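Peptide chain release factor RF2 (Thermus thermophilus, PDB 2IHR) directs the termination of translation at the stop codons UGA and UAA, so that the finished peptide is released from the ribosome. Local coordinates at residues A[115-120]-A[209-214]; A[120-125]-A[163-168]; A[150-155]-A[168-173]; A[184-189]-A[203-208]; A[258-263]-A[277-282]. All coordinates share one frame; numbering follows the deposited sequence.

How the interactions relate
Interactions 1 to 4 are antiparallel pairings within one mixed sheet. Interaction 3 pairs strands 150-158 and 164-172. Interaction 2 joins 164-172 to 115-122, interaction 1 joins 115-122 to 201-213, and interaction 4 joins 201-213 to 185-190. Interactions 1 and 2 share Ile-120, and interactions 2 and 3 share Gln-168. In chain order, interactions 2, 3 and 4 all fall between the two halves of interaction 1. Interaction 5 comes later and packs helix 268-294 on a strand of a separate three-stranded sheet. Its centre lies about 11 Å from that of interaction 1 and 12 Å from that of interaction 3. Helix 268-294 touches both, so it lies between the two sheets.

Interaction 1: A[115-120]-A[209-214]; sequences NAILTI and EVIPEV
Ile-211 and Ile-117 meet through the first torsion of Ile-211. It holds CG1 between the backbone N and the carbonyl carbon (chi1 68°), and so brings Ile-211 CG1 to 3.9 Å from Ile-117 CB. The first torsion of Ile-117 sets CG1 anti to the carbonyl carbon (chi1 -58°). This branch carries Ile-117 CD1 to 4.0 Å from Glu-213 CB, and these two side chains cross at about a right angle. Asn-115 and Glu-213 lie side by side and point the same way. Helix 268-294 packs on this face, with Ala-281 against Ile-117 and Glu-285 against Ile-211.

The other face is apolar. Val-210 splits its methyls between two partners: CG1 lies 4.0 Å from Ala-116 CB, and CG2 lies 4.0 Å from Leu-118 CD1. Tyr-177 and Leu-180 of helix 176-180 also touch Val-210.

The backbones are paired by reciprocal N-H to O bonds between Ile-117 and Ile-211 and between Thr-119 and Glu-209. Ile-117 N lies 3.2 Å from Ile-211 O. A water donates to Ile-117 O at 2.7 Å. It also bonds to Thr-119 OG1 and to Glu-209 O, so it links the two strands, though weakly on the Glu-209 side. This is the antiparallel pairing of two inner strands of a mixed sheet, with helices packed on both faces.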
# COMPACT_ATOMS: atom_id res chain seq x y z
N ASN A 115 -0.35 -1.32 -8.26
CA ASN A 115 0.61 -2.21 -7.64
C ASN A 115 1.52 -1.37 -6.79
O ASN A 115 1.51 -0.14 -6.88
CB ASN A 115 1.36 -2.96 -8.70
CG ASN A 115 0.45 -3.86 -9.48
OD1 ASN A 115 0.89 -4.62 -10.33
ND2 ASN A 115 -0.85 -3.77 -9.18
N ALA A 116 2.30 -2.03 -5.94
CA ALA A 116 3.13 -1.32 -5.01
C ALA A 116 4.63 -1.54 -5.09
O ALA A 116 5.11 -2.65 -5.42
CB ALA A 116 2.63 -1.62 -3.61
N ILE A 117 5.36 -0.46 -4.83
CA ILE A 117 6.83 -0.45 -4.80
C ILE A 117 7.16 -0.16 -3.34
O ILE A 117 6.98 0.96 -2.85
CB ILE A 117 7.42 0.67 -5.64
CG1 ILE A 117 6.94 0.54 -7.09
CG2 ILE A 117 8.96 0.64 -5.53
CD1 ILE A 117 7.15 1.79 -7.93
N LEU A 118 7.60 -1.22 -2.65
CA LEU A 118 7.95 -1.19 -1.23
C LEU A 118 9.47 -1.31 -1.08
O LEU A 118 10.11 -2.19 -1.72
CB LEU A 118 7.20 -2.32 -0.50
CG LEU A 118 7.43 -2.57 1.01
CD1 LEU A 118 6.11 -2.92 1.72
CD2 LEU A 118 8.48 -3.67 1.18
N THR A 119 10.05 -0.42 -0.26
CA THR A 119 11.51 -0.40 -0.07
C THR A 119 11.89 -0.43 1.41
O THR A 119 11.32 0.30 2.22
CB THR A 119 12.13 0.90 -0.67
OG1 THR A 119 11.54 1.20 -1.94
CG2 THR A 119 13.64 0.74 -0.84
N ILE A 120 12.91 -1.22 1.74
CA ILE A 120 13.39 -1.39 3.11
C ILE A 120 14.87 -1.12 3.26
O ILE A 120 15.68 -1.62 2.48
CB ILE A 120 13.13 -2.84 3.60
CG1 ILE A 120 11.61 -3.10 3.66
CG2 ILE A 120 13.71 -3.05 5.01
CD1 ILE A 120 11.21 -4.49 3.29
N GLU A 209 9.24 2.07 2.96
CA GLU A 209 8.56 3.01 2.06
C GLU A 209 7.74 2.26 1.03
O GLU A 209 8.12 1.16 0.57
CB GLU A 209 9.53 3.92 1.30
CG GLU A 209 9.29 5.42 1.59
CD GLU A 209 7.82 5.89 1.45
OE1 GLU A 209 7.49 6.96 2.01
OE2 GLU A 209 7.00 5.23 0.79
N VAL A 210 6.63 2.90 0.67
CA VAL A 210 5.67 2.41 -0.29
C VAL A 210 5.11 3.60 -1.09
O VAL A 210 4.59 4.56 -0.51
CB VAL A 210 4.45 1.72 0.42
CG1 VAL A 210 3.68 0.80 -0.57
CG2 VAL A 210 4.94 0.94 1.60
N ILE A 211 5.22 3.52 -2.43
CA ILE A 211 4.68 4.53 -3.36
C ILE A 211 3.98 3.71 -4.46
O ILE A 211 4.27 2.53 -4.65
CB ILE A 211 5.80 5.33 -3.98
CG1 ILE A 211 6.60 4.41 -4.91
CG2 ILE A 211 6.65 6.01 -2.87
CD1 ILE A 211 7.81 5.02 -5.50
N PRO A 212 3.05 4.30 -5.21
CA PRO A 212 2.46 3.40 -6.22
C PRO A 212 3.06 3.37 -7.62
O PRO A 212 3.52 4.42 -8.12
CB PRO A 212 1.00 3.86 -6.29
CG PRO A 212 1.14 5.35 -6.12
CD PRO A 212 2.24 5.52 -5.03
N GLU A 213 3.07 2.18 -8.24
CA GLU A 213 3.53 2.01 -9.63
C GLU A 213 2.32 2.38 -10.50
O GLU A 213 1.41 1.57 -10.76
CB GLU A 213 3.93 0.58 -9.98
CG GLU A 213 3.51 0.21 -11.42
CD GLU A 213 4.13 -1.08 -11.92
OE1 GLU A 213 3.44 -2.14 -11.91
OE2 GLU A 213 5.31 -1.01 -12.34
N VAL A 214 2.33 3.63 -10.95
CA VAL A 214 1.30 4.24 -11.78
C VAL A 214 1.28 3.79 -13.25
O VAL A 214 1.98 2.85 -13.66
CB VAL A 214 1.47 5.73 -11.73
CG1 VAL A 214 1.38 6.23 -10.27
CG2 VAL A 214 2.82 6.07 -12.28
O HOH W 1 9.20 2.16 -1.96

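Interaction 2: A[120-125]-A[163-168]; sequences IQPGAG and GIDYAQ
Ile-120 N donates to Ala-167 O at 2.9 Å, with an almost straight N-H...O angle of 175°. The return bond, Ala-167 N to Ile-120 O, is 3.1 Å and clearly more bent. Together they make Ile-120 and Ala-167 a hydrogen-bonded pair of an antiparallel sheet. Strands 115-122 and 164-172 are neighbours here. A CA-H...O contact supports the pair, from Tyr-166 CA to Ile-120 O at 3.5 Å.

Just before this point strand 164-172 carries a classic beta bulge. Asp-165 and Tyr-166 both face Thr-157 of strand 150-158, and the chain turns a corner at Asp-165.

Pro-122 has no N-H to continue the pairing. It packs with its ring instead. Pro-122 CD lies 3.2 Å from Asp-165 O, and Pro-122 CG lies 3.6 Å from Ile-164 O. The Asp-165 carboxylate also comes near the ring at CG. Helix 127-145 packs against this end of the sheet: Ala-133 touches both Ile-120 and Ile-164, and Ala-129 touches Pro-122.

The more exposed flank is formed by Gln-121 and Tyr-166. Tyr-166 CG stands anti to its backbone N (chi1 173°), which sets the ring beside the extended Gln-121 chain. Gln-121 CG, CD and NE2 all come near Tyr-166 CD2. The amide is turned steeply, with its plane 76° from that of the ring. Gln-121 NE2 lies at the ring edge, in the ring plane of Tyr-166, 3.4 Å from Tyr-166 CD2.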
# COMPACT_ATOMS: atom_id res chain seq x y z
N ILE A 120 12.91 -1.22 1.74
CA ILE A 120 13.39 -1.39 3.11
C ILE A 120 14.87 -1.12 3.26
O ILE A 120 15.68 -1.62 2.48
CB ILE A 120 13.13 -2.84 3.60
CG1 ILE A 120 11.61 -3.10 3.66
CG2 ILE A 120 13.71 -3.05 5.01
CD1 ILE A 120 11.21 -4.49 3.29
N GLN A 121 15.24 -0.33 4.25
CA GLN A 121 16.65 -0.07 4.50
C GLN A 121 16.86 -0.12 5.98
O GLN A 121 16.01 0.34 6.72
CB GLN A 121 17.03 1.32 3.96
CG GLN A 121 17.16 1.35 2.45
CD GLN A 121 17.49 2.71 1.91
OE1 GLN A 121 16.63 3.60 1.80
NE2 GLN A 121 18.75 2.89 1.54
N PRO A 122 17.95 -0.73 6.45
CA PRO A 122 18.11 -0.73 7.91
C PRO A 122 18.33 0.69 8.47
O PRO A 122 18.59 1.63 7.74
CB PRO A 122 19.32 -1.65 8.16
CG PRO A 122 20.05 -1.71 6.81
CD PRO A 122 18.93 -1.59 5.77
N GLY A 123 18.18 0.85 9.77
CA GLY A 123 18.38 2.14 10.41
C GLY A 123 19.45 1.86 11.42
O GLY A 123 20.42 1.15 11.12
N ALA A 124 19.31 2.36 12.64
CA ALA A 124 20.32 2.08 13.65
C ALA A 124 20.20 0.70 14.29
O ALA A 124 19.11 0.11 14.29
CB ALA A 124 20.25 3.12 14.71
N GLY A 125 21.30 0.19 14.85
CA GLY A 125 21.29 -1.13 15.47
C GLY A 125 22.41 -2.04 14.99
O GLY A 125 22.67 -3.10 15.60
N GLY A 163 22.10 -10.26 7.18
CA GLY A 163 20.89 -9.64 6.72
C GLY A 163 21.11 -8.78 5.52
O GLY A 163 22.13 -8.90 4.83
N ILE A 164 20.18 -7.89 5.27
CA ILE A 164 20.28 -7.04 4.12
C ILE A 164 20.58 -5.58 4.42
O ILE A 164 20.28 -5.09 5.50
CB ILE A 164 18.99 -7.14 3.30
CG1 ILE A 164 17.78 -6.66 4.15
CG2 ILE A 164 18.87 -8.57 2.78
CD1 ILE A 164 16.52 -6.46 3.38
N ASP A 165 21.17 -4.89 3.44
CA ASP A 165 21.51 -3.49 3.58
C ASP A 165 20.54 -2.64 2.81
O ASP A 165 20.48 -1.41 2.97
CB ASP A 165 22.92 -3.21 3.10
CG ASP A 165 23.89 -3.03 4.23
OD1 ASP A 165 23.62 -2.24 5.16
OD2 ASP A 165 24.94 -3.70 4.18
N TYR A 166 19.77 -3.32 1.98
CA TYR A 166 18.76 -2.66 1.17
C TYR A 166 17.96 -3.72 0.42
O TYR A 166 18.46 -4.81 0.09
CB TYR A 166 19.47 -1.69 0.22
CG TYR A 166 18.60 -1.02 -0.82
CD1 TYR A 166 18.10 -1.74 -1.91
CD2 TYR A 166 18.21 0.33 -0.68
CE1 TYR A 166 17.24 -1.16 -2.84
CE2 TYR A 166 17.34 0.93 -1.61
CZ TYR A 166 16.86 0.17 -2.68
OH TYR A 166 15.96 0.69 -3.59
N ALA A 167 16.69 -3.42 0.16
CA ALA A 167 15.84 -4.33 -0.57
C ALA A 167 14.72 -3.50 -1.11
O ALA A 167 14.31 -2.54 -0.47
CB ALA A 167 15.29 -5.43 0.34
N GLN A 168 14.26 -3.84 -2.32
CA GLN A 168 13.15 -3.13 -2.97
C GLN A 168 12.34 -4.07 -3.86
O GLN A 168 12.85 -4.63 -4.82
CB GLN A 168 13.67 -1.97 -3.81
CG GLN A 168 12.56 -1.34 -4.61
CD GLN A 168 13.06 -0.21 -5.42
OE1 GLN A 168 13.77 -0.40 -6.42
NE2 GLN A 168 12.71 1.00 -5.00

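Interaction 3: A[150-155]-A[168-173]; sequences QVEVVD and QILVKG
Gln-168 O is gripped by two successive backbone N-H groups. Val-154 N approaches to 2.8 Å from Gln-168 O, but its bond is weak because it is strongly bent. Asp-155 N lies farther off, 3.2 Å from Gln-168 O, and is better aligned, in the carbonyl plane. The pairing is closed by Gln-168 N, which donates to Asp-155 O at 3.0 Å. Two residues facing one make this a classic beta bulge, and the register shifts by one residue there. Val-154 has helix-like backbone angles (-60°/-45°), as expected for the first residue of such a bulge.

The extra residue also directs a side chain toward its partner. Val-154 CG1 comes 3.4 Å from Gln-168 OE1. The other end of that amide, NE2, is hydrogen-bonded to Thr-119 OG1 in the next strand. Leu-274 and Ile-278 of helix 268-294 pack on Val-154.

The two segments belong to the beta hairpin of strands 150-158 and 164-172, at one edge of the mixed sheet. On the Gln-150 side of the bulge the pairing is regular. Glu-152 and Leu-170 exchange two backbone bonds, and so do Gln-150 and Lys-172.

A salt bridge runs diagonally on the same face as the bulge contact. The extended Lys-172 chain brings NZ to 3.1 Å from Glu-152 OE1 and 3.3 Å from Glu-152 OE2. Both of these bonds are weak. On the reverse face the packing is apolar, with Val-151 CG1 set 4.0 Å from Ile-169 CD1. Leu-137 of helix 127-145 touches Ile-169 there.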
# COMPACT_ATOMS: atom_id res chain seq x y z
N GLN A 150 1.96 -11.12 -6.68
CA GLN A 150 3.24 -11.56 -7.21
C GLN A 150 4.31 -10.58 -6.74
O GLN A 150 4.11 -9.36 -6.69
CB GLN A 150 3.20 -11.60 -8.74
CG GLN A 150 2.11 -12.50 -9.28
CD GLN A 150 2.31 -13.94 -8.87
OE1 GLN A 150 3.14 -14.65 -9.44
NE2 GLN A 150 1.56 -14.38 -7.86
N VAL A 151 5.45 -11.13 -6.39
CA VAL A 151 6.53 -10.32 -5.89
C VAL A 151 7.72 -10.40 -6.85
O VAL A 151 8.15 -11.49 -7.25
CB VAL A 151 6.94 -10.79 -4.43
CG1 VAL A 151 8.10 -9.95 -3.88
CG2 VAL A 151 5.75 -10.69 -3.50
N GLU A 152 8.24 -9.22 -7.20
CA GLU A 152 9.39 -9.07 -8.08
C GLU A 152 10.49 -8.39 -7.29
O GLU A 152 10.42 -7.20 -7.00
CB GLU A 152 9.01 -8.20 -9.26
CG GLU A 152 9.34 -8.77 -10.59
CD GLU A 152 8.24 -8.52 -11.60
OE1 GLU A 152 7.19 -9.19 -11.50
OE2 GLU A 152 8.42 -7.64 -12.49
N VAL A 153 11.52 -9.13 -6.90
CA VAL A 153 12.59 -8.49 -6.16
C VAL A 153 13.36 -7.58 -7.10
O VAL A 153 14.23 -8.04 -7.84
CB VAL A 153 13.57 -9.48 -5.59
CG1 VAL A 153 14.74 -8.71 -4.87
CG2 VAL A 153 12.85 -10.45 -4.68
N VAL A 154 13.05 -6.30 -7.08
CA VAL A 154 13.75 -5.38 -7.95
C VAL A 154 15.23 -5.39 -7.63
O VAL A 154 16.06 -5.46 -8.52
CB VAL A 154 13.22 -3.96 -7.79
CG1 VAL A 154 14.15 -3.00 -8.50
CG2 VAL A 154 11.79 -3.87 -8.34
N ASP A 155 15.57 -5.36 -6.36
CA ASP A 155 16.99 -5.34 -6.02
C ASP A 155 17.13 -5.79 -4.58
O ASP A 155 16.22 -5.64 -3.79
CB ASP A 155 17.53 -3.91 -6.22
CG ASP A 155 19.07 -3.84 -6.19
OD1 ASP A 155 19.72 -4.80 -6.63
OD2 ASP A 155 19.62 -2.81 -5.76
N GLN A 168 14.26 -3.84 -2.32
CA GLN A 168 13.15 -3.13 -2.97
C GLN A 168 12.34 -4.07 -3.86
O GLN A 168 12.85 -4.63 -4.82
CB GLN A 168 13.67 -1.97 -3.81
CG GLN A 168 12.56 -1.34 -4.61
CD GLN A 168 13.06 -0.21 -5.42
OE1 GLN A 168 13.77 -0.40 -6.42
NE2 GLN A 168 12.71 1.00 -5.00
N ILE A 169 11.06 -4.21 -3.53
CA ILE A 169 10.19 -5.10 -4.26
C ILE A 169 8.99 -4.45 -4.93
O ILE A 169 8.62 -3.31 -4.65
CB ILE A 169 9.69 -6.22 -3.36
CG1 ILE A 169 8.72 -5.67 -2.30
CG2 ILE A 169 10.88 -6.89 -2.70
CD1 ILE A 169 7.95 -6.77 -1.47
N LEU A 170 8.40 -5.23 -5.84
CA LEU A 170 7.26 -4.80 -6.62
C LEU A 170 6.22 -5.87 -6.34
O LEU A 170 6.44 -7.06 -6.64
CB LEU A 170 7.63 -4.79 -8.10
CG LEU A 170 6.56 -4.38 -9.12
CD1 LEU A 170 6.03 -3.03 -8.80
CD2 LEU A 170 7.19 -4.41 -10.48
N VAL A 171 5.12 -5.42 -5.73
CA VAL A 171 4.04 -6.30 -5.33
C VAL A 171 2.90 -6.03 -6.27
O VAL A 171 2.30 -4.96 -6.23
CB VAL A 171 3.64 -6.03 -3.83
CG1 VAL A 171 2.42 -6.89 -3.40
CG2 VAL A 171 4.84 -6.35 -2.93
N LYS A 172 2.60 -7.04 -7.08
CA LYS A 172 1.55 -6.93 -8.09
C LYS A 172 0.25 -7.64 -7.73
O LYS A 172 0.21 -8.85 -7.50
CB LYS A 172 2.11 -7.47 -9.40
CG LYS A 172 3.48 -6.89 -9.80
CD LYS A 172 4.02 -7.67 -10.97
CE LYS A 172 5.02 -6.86 -11.76
NZ LYS A 172 5.21 -7.40 -13.16
N GLY A 173 -0.83 -6.86 -7.69
CA GLY A 173 -2.14 -7.38 -7.34
C GLY A 173 -3.04 -6.18 -7.09
O GLY A 173 -2.56 -5.06 -6.91

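Interaction 4: A[184-189]-A[203-208]; sequences AGVHRL and TSFAGV
Strands 185-189 and 203-208 run antiparallel, with axes 4.6 Å apart at closest approach. Gly-185 with Val-208, His-187 with Ala-206 and Leu-189 with Ser-204 are the hydrogen-bonded pairs, each with two N-H to O bonds. Val-208 N to Gly-185 O is the shortest, at 2.7 Å. At the far end a water donates to Leu-189 O and also bonds to Ser-204 OG.

Phe-205 and Arg-188 carry one face. They lie side by side and point the same way, and the guanidinium and ring planes are 23° apart. The aliphatic stem of Arg-188 does the touching: Arg-188 CD is 3.3 Å from Phe-205 CZ. Val-186 CG1 meets the ring edge, 3.8 Å from Phe-205 CD2. This is a beta hairpin, and strand 312-315 lies on the other side of strand 185-190. From there Ser-313 OG bonds to Arg-188 NE.

On the opposite face the first torsion of His-187 sets CG beside the backbone N (chi1 -69°), and from there the ring brings His-187 CD2 to 3.6 Å from Val-208 CG2. Both ring nitrogens have partners, NE2 on Glu-183 O and ND1 on Tyr-314 OH.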
# COMPACT_ATOMS: atom_id res chain seq x y z
N ALA A 184 4.13 2.23 5.44
CA ALA A 184 5.28 3.10 5.26
C ALA A 184 5.57 3.79 6.61
O ALA A 184 4.68 4.31 7.28
CB ALA A 184 4.96 4.08 4.21
N GLY A 185 6.82 3.78 7.04
CA GLY A 185 7.16 4.40 8.30
C GLY A 185 8.34 3.69 8.90
O GLY A 185 8.99 2.88 8.21
N VAL A 186 8.63 3.97 10.17
CA VAL A 186 9.76 3.33 10.84
C VAL A 186 9.28 2.16 11.74
O VAL A 186 8.28 2.24 12.44
CB VAL A 186 10.59 4.37 11.67
CG1 VAL A 186 11.78 3.69 12.34
CG2 VAL A 186 11.10 5.44 10.74
N HIS A 187 10.03 1.07 11.72
CA HIS A 187 9.62 -0.09 12.47
C HIS A 187 10.66 -0.41 13.51
O HIS A 187 11.85 -0.51 13.18
CB HIS A 187 9.39 -1.27 11.49
CG HIS A 187 8.20 -1.08 10.59
ND1 HIS A 187 7.04 -1.80 10.74
CD2 HIS A 187 8.00 -0.27 9.53
CE1 HIS A 187 6.17 -1.46 9.80
NE2 HIS A 187 6.73 -0.52 9.05
N ARG A 188 10.23 -0.57 14.76
CA ARG A 188 11.20 -0.88 15.82
C ARG A 188 11.13 -2.32 16.37
O ARG A 188 10.05 -2.86 16.64
CB ARG A 188 11.03 0.11 16.97
CG ARG A 188 11.97 -0.15 18.09
CD ARG A 188 11.84 0.89 19.14
NE ARG A 188 10.62 0.73 19.91
CZ ARG A 188 10.60 0.58 21.23
NH1 ARG A 188 11.74 0.56 21.90
NH2 ARG A 188 9.45 0.45 21.88
N LEU A 189 12.33 -2.89 16.54
CA LEU A 189 12.53 -4.25 17.03
C LEU A 189 13.25 -4.30 18.36
O LEU A 189 14.30 -3.71 18.54
CB LEU A 189 13.35 -5.05 16.01
CG LEU A 189 13.31 -6.60 15.98
CD1 LEU A 189 14.66 -7.13 16.40
CD2 LEU A 189 12.22 -7.17 16.82
N THR A 203 17.86 -2.81 20.54
CA THR A 203 16.78 -2.08 19.95
C THR A 203 17.30 -1.81 18.57
O THR A 203 18.46 -1.45 18.43
CB THR A 203 16.51 -0.80 20.73
OG1 THR A 203 16.21 -1.14 22.10
CG2 THR A 203 15.36 -0.04 20.10
N SER A 204 16.47 -2.05 17.56
CA SER A 204 16.89 -1.90 16.18
C SER A 204 15.80 -1.21 15.42
O SER A 204 14.65 -1.18 15.87
CB SER A 204 17.12 -3.27 15.56
OG SER A 204 18.18 -3.96 16.18
N PHE A 205 16.16 -0.65 14.28
CA PHE A 205 15.17 0.06 13.46
C PHE A 205 15.45 -0.21 12.02
O PHE A 205 16.56 -0.57 11.65
CB PHE A 205 15.26 1.58 13.66
CG PHE A 205 14.95 2.02 15.05
CD1 PHE A 205 15.92 1.91 16.06
CD2 PHE A 205 13.66 2.42 15.39
CE1 PHE A 205 15.60 2.17 17.38
CE2 PHE A 205 13.33 2.68 16.70
CZ PHE A 205 14.31 2.56 17.71
N ALA A 206 14.41 -0.02 11.21
CA ALA A 206 14.48 -0.16 9.75
C ALA A 206 13.31 0.68 9.32
O ALA A 206 12.33 0.72 10.03
CB ALA A 206 14.30 -1.61 9.32
N GLY A 207 13.42 1.38 8.20
CA GLY A 207 12.30 2.17 7.72
C GLY A 207 11.73 1.50 6.47
O GLY A 207 12.50 0.86 5.72
N VAL A 208 10.42 1.64 6.25
CA VAL A 208 9.73 1.02 5.11
C VAL A 208 9.03 2.08 4.28
O VAL A 208 8.33 2.91 4.85
CB VAL A 208 8.62 -0.02 5.60
CG1 VAL A 208 7.76 -0.51 4.46
CG2 VAL A 208 9.28 -1.23 6.28
O HOH W 2 16.95 -5.08 18.29

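Interaction 5: A[258-263]-A[277-282]; sequences ITVTCQ and KILKAR
Val-260 and Leu-279 form the tight part of this contact. Val-260 CG2 presses on the helix near its backbone, 3.6 Å from Leu-279 CB. The first torsion of Val-260 sets CG1 anti to the backbone N (chi1 180°), and Val-260 CG1 thereby meets Ile-278 CG2 at 4.0 Å. Of these two helix residues CG1 meets Ile-278 alone, while CG2 touches both Leu-279 and Ile-278. Ile-258 extends this apolar patch toward the CD2 end of Leu-279, which it crosses obliquely, though the exact spacing there is doubtful.

The looser side lies at Arg-282, which is partly exposed. Its chain bends at chi3 and slides past Ile-258 in the opposite direction. As modelled, Ile-258 CG2 lies over the centre of the Arg-282 guanidinium, 3.6 Å above its plane. Thr-259 is exposed, and its CB points away from the helix. Thr-259 O lies near the guanidinium edge, 3.2 Å from Arg-282 NH1, but the angle is too poor for a hydrogen bond. The contact is thus held by packing rather than by polar bonds.

The strand and helix axes approach to 8.3 Å, with 154° between their directions. Strand 258-262 is an edge strand of a three-stranded antiparallel sheet, and helix 268-294 follows it and packs back alongside it, roughly antiparallel. Such a sheet with a long helix against it is characteristic of the domain that carries the GGQ motif in bacterial release factors.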
# COMPACT_ATOMS: atom_id res chain seq x y z
N ILE A 258 18.43 10.67 -8.33
CA ILE A 258 17.62 9.50 -8.05
C ILE A 258 18.27 8.35 -8.83
O ILE A 258 18.66 8.52 -9.97
CB ILE A 258 16.15 9.71 -8.52
CG1 ILE A 258 15.50 10.78 -7.66
CG2 ILE A 258 15.35 8.39 -8.44
CD1 ILE A 258 14.02 10.95 -7.89
N THR A 259 18.42 7.20 -8.19
CA THR A 259 19.01 6.08 -8.90
C THR A 259 18.25 4.80 -8.58
O THR A 259 17.75 4.62 -7.48
CB THR A 259 20.51 5.94 -8.58
OG1 THR A 259 20.75 4.76 -7.82
CG2 THR A 259 21.01 7.15 -7.81
N VAL A 260 18.16 3.92 -9.58
CA VAL A 260 17.46 2.65 -9.47
C VAL A 260 18.30 1.52 -10.07
O VAL A 260 18.69 1.60 -11.23
CB VAL A 260 16.12 2.67 -10.26
CG1 VAL A 260 15.41 1.33 -10.14
CG2 VAL A 260 15.24 3.82 -9.81
N THR A 261 18.56 0.48 -9.28
CA THR A 261 19.32 -0.68 -9.71
C THR A 261 18.34 -1.86 -9.85
O THR A 261 17.34 -1.92 -9.16
CB THR A 261 20.39 -0.95 -8.72
OG1 THR A 261 21.07 0.29 -8.46
CG2 THR A 261 21.35 -1.99 -9.26
N CYS A 262 18.63 -2.80 -10.74
CA CYS A 262 17.68 -3.88 -10.96
C CYS A 262 18.23 -5.14 -11.56
O CYS A 262 18.49 -5.20 -12.75
CB CYS A 262 16.56 -3.40 -11.87
SG CYS A 262 15.36 -4.70 -12.37
N GLN A 263 18.36 -6.16 -10.72
CA GLN A 263 18.86 -7.47 -11.12
C GLN A 263 17.71 -8.49 -11.16
O GLN A 263 17.98 -9.66 -10.89
CB GLN A 263 19.89 -8.00 -10.10
CG GLN A 263 20.44 -6.94 -9.15
CD GLN A 263 20.63 -7.44 -7.71
OE1 GLN A 263 21.50 -6.94 -6.98
NE2 GLN A 263 19.81 -8.41 -7.30
N LYS A 277 10.78 1.85 -15.03
CA LYS A 277 9.38 1.85 -14.66
C LYS A 277 9.30 2.30 -13.20
O LYS A 277 8.43 3.10 -12.83
CB LYS A 277 8.77 0.45 -14.86
CG LYS A 277 7.44 0.51 -15.60
CD LYS A 277 6.79 -0.85 -15.73
CE LYS A 277 7.60 -1.76 -16.61
NZ LYS A 277 6.74 -2.81 -17.21
N ILE A 278 10.23 1.80 -12.37
CA ILE A 278 10.31 2.21 -10.97
C ILE A 278 10.74 3.67 -10.92
O ILE A 278 10.03 4.51 -10.37
CB ILE A 278 11.36 1.38 -10.11
CG1 ILE A 278 10.74 0.08 -9.57
CG2 ILE A 278 11.73 2.18 -8.86
CD1 ILE A 278 10.54 -1.02 -10.54
N LEU A 279 11.89 3.98 -11.52
CA LEU A 279 12.41 5.34 -11.54
C LEU A 279 11.36 6.38 -11.89
O LEU A 279 11.23 7.43 -11.23
CB LEU A 279 13.56 5.47 -12.54
CG LEU A 279 14.45 6.72 -12.42
CD1 LEU A 279 14.39 7.52 -13.72
CD2 LEU A 279 14.03 7.59 -11.23
N LYS A 280 10.60 6.09 -12.92
CA LYS A 280 9.59 7.03 -13.34
C LYS A 280 8.66 7.33 -12.17
O LYS A 280 8.40 8.50 -11.82
CB LYS A 280 8.82 6.47 -14.55
CG LYS A 280 9.40 6.87 -15.95
CD LYS A 280 8.87 5.96 -17.06
CE LYS A 280 8.84 6.62 -18.41
NZ LYS A 280 7.45 6.93 -18.86
N ALA A 281 8.18 6.26 -11.55
CA ALA A 281 7.26 6.33 -10.41
C ALA A 281 7.79 7.06 -9.18
O ALA A 281 7.02 7.58 -8.38
CB ALA A 281 6.86 4.96 -10.03
N ARG A 282 9.11 7.06 -9.01
CA ARG A 282 9.72 7.75 -7.89
C ARG A 282 9.77 9.26 -8.14
O ARG A 282 9.69 10.06 -7.21
CB ARG A 282 11.12 7.21 -7.66
CG ARG A 282 11.13 5.78 -7.13
CD ARG A 282 12.52 5.39 -6.71
NE ARG A 282 12.99 6.43 -5.82
CZ ARG A 282 14.25 6.57 -5.44
NH1 ARG A 282 15.22 5.75 -5.84
NH2 ARG A 282 14.53 7.57 -4.62